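Protein-glutamine gamma-glutamyltransferase (Pseudomonas aeruginosa PAO1, PDB 6G49) cross-links proteins in vitro by joining glutamine and lysine side chains, and is critical for viability, perhaps through a function linked to the cell wall. Local coordinates at residues E79-G83 and R175-P180. Coordinates in Å, arbitrary orientation, origin at the centre of the assembly. Residue numbers count along the deposited sequence, not the author numbering.
Sequences ERFDG and RNLQLP
The end of strand 72-81 runs alongside the irregular chain between helices 170-175 and 185-197 in the periplasmic domain, away from the probable catalytic residues, and both advance in the same direction: CA–CA spacings are 6.1 Å for E79–N176, 7.0 Å for R80–Q178 and 6.2 Å for F81–L179. E79, with the most surface covered, has phi/psi of -107/-8 and forms with R80, opposite A87, a classic beta bulge. Its m,t side chain extends to the helix end, where E79 OE2 accepts from N176 ND2 (2.9 Å) and E79 OE1 forms a salt bridge with R175 NH1 (3.2 Å). Q91 and R262 also bind this carboxylate, while R175 NH1 also donates to the P90 carbonyl. F81 is extended (-121/124): F81 N donates to Q178 OE1 (2.9 Å, 174°) and Q178 NE2 to F81 O (2.8 Å, 171°). The t rotamer of F81 sets CD2 3.8 Å from P180 CD and 4.2 Å from L179 CD2; W86 stacks on the ring, and helix 243-256 touches L179. The P180 ring packs on the D82–G83 backbone, P180 CG 3.6 Å from G83 N; G83's phi/psi (98/-15) requires glycine. The chemistry thus implies side-chain recognition, polar and charged at the E79 carboxylate and apolar at the F81 ring, while the Q178 amide replaces a neighbouring strand's backbone at F81.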
# COMPACT_ATOMS: atom_id res chain seq x y z
N GLU A 79 5.45 7.34 -4.60
CA GLU A 79 6.43 8.08 -3.83
C GLU A 79 6.34 9.58 -4.04
O GLU A 79 7.10 10.31 -3.35
CB GLU A 79 7.83 7.58 -4.18
CG GLU A 79 8.12 6.19 -3.63
CD GLU A 79 9.35 5.52 -4.22
OE1 GLU A 79 9.39 5.40 -5.43
OE2 GLU A 79 10.23 5.14 -3.42
N ARG A 80 5.55 10.07 -4.97
CA ARG A 80 5.48 11.50 -5.28
C ARG A 80 4.11 12.01 -4.83
O ARG A 80 3.11 11.41 -5.15
CB ARG A 80 5.56 11.74 -6.78
CG ARG A 80 6.93 11.34 -7.31
CD ARG A 80 6.99 11.59 -8.78
NE ARG A 80 8.36 11.58 -9.21
CZ ARG A 80 8.74 11.43 -10.48
NH1 ARG A 80 7.82 11.23 -11.41
NH2 ARG A 80 10.03 11.46 -10.78
N PHE A 81 4.10 13.08 -4.04
CA PHE A 81 2.85 13.71 -3.66
C PHE A 81 2.85 15.16 -4.11
O PHE A 81 3.73 15.91 -3.68
CB PHE A 81 2.66 13.67 -2.15
CG PHE A 81 1.35 14.27 -1.72
CD1 PHE A 81 0.15 13.74 -2.18
CD2 PHE A 81 1.33 15.36 -0.86
CE1 PHE A 81 -1.06 14.31 -1.82
CE2 PHE A 81 0.12 15.91 -0.48
CZ PHE A 81 -1.07 15.34 -0.91
N ASP A 82 1.84 15.57 -4.89
CA ASP A 82 1.83 16.94 -5.50
C ASP A 82 0.86 17.86 -4.81
O ASP A 82 0.64 18.96 -5.29
CB ASP A 82 1.57 16.90 -7.00
CG ASP A 82 0.16 16.50 -7.38
OD1 ASP A 82 -0.64 16.29 -6.49
OD2 ASP A 82 -0.09 16.44 -8.58
N GLY A 83 0.31 17.44 -3.67
CA GLY A 83 -0.68 18.19 -2.94
C GLY A 83 -2.10 17.73 -3.21
O GLY A 83 -3.00 18.10 -2.45
N ARG A 175 13.83 11.03 -1.81
CA ARG A 175 12.58 10.95 -2.57
C ARG A 175 11.40 10.73 -1.60
O ARG A 175 10.34 11.30 -1.83
CB ARG A 175 12.68 9.78 -3.54
CG ARG A 175 11.36 9.37 -4.17
CD ARG A 175 11.59 8.14 -5.02
NE ARG A 175 12.25 8.46 -6.26
CZ ARG A 175 12.35 7.63 -7.30
NH1 ARG A 175 11.88 6.40 -7.16
NH2 ARG A 175 12.82 8.08 -8.47
N ASN A 176 11.64 9.94 -0.54
CA ASN A 176 10.58 9.56 0.36
C ASN A 176 10.42 10.52 1.53
O ASN A 176 9.73 10.20 2.51
CB ASN A 176 10.73 8.09 0.75
CG ASN A 176 10.27 7.22 -0.38
OD1 ASN A 176 9.10 7.21 -0.70
ND2 ASN A 176 11.21 6.62 -1.10
N LEU A 177 11.09 11.70 1.44
CA LEU A 177 10.82 12.81 2.33
C LEU A 177 10.20 13.99 1.59
O LEU A 177 10.02 15.06 2.22
CB LEU A 177 12.14 13.16 3.02
CG LEU A 177 12.57 12.17 4.09
CD1 LEU A 177 14.04 12.36 4.45
CD2 LEU A 177 11.72 12.15 5.36
N GLN A 178 9.87 13.82 0.31
CA GLN A 178 9.34 14.85 -0.56
C GLN A 178 7.94 15.27 -0.15
O GLN A 178 7.07 14.41 0.01
CB GLN A 178 9.28 14.38 -2.01
CG GLN A 178 8.69 15.35 -3.01
CD GLN A 178 7.19 15.18 -3.16
OE1 GLN A 178 6.71 14.03 -3.20
NE2 GLN A 178 6.45 16.31 -3.25
N LEU A 179 7.70 16.57 -0.01
CA LEU A 179 6.35 17.15 0.09
C LEU A 179 6.34 18.46 -0.68
O LEU A 179 7.39 19.12 -0.78
CB LEU A 179 5.93 17.44 1.52
CG LEU A 179 5.69 16.22 2.38
CD1 LEU A 179 5.44 16.59 3.83
CD2 LEU A 179 4.55 15.39 1.86
N PRO A 180 5.16 18.93 -1.11
CA PRO A 180 5.07 20.32 -1.57
C PRO A 180 5.44 21.24 -0.42
O PRO A 180 5.15 20.97 0.72
CB PRO A 180 3.59 20.51 -1.98
CG PRO A 180 3.05 19.08 -2.09
CD PRO A 180 3.85 18.24 -1.13
O HOH W 1 12.19 4.04 -4.87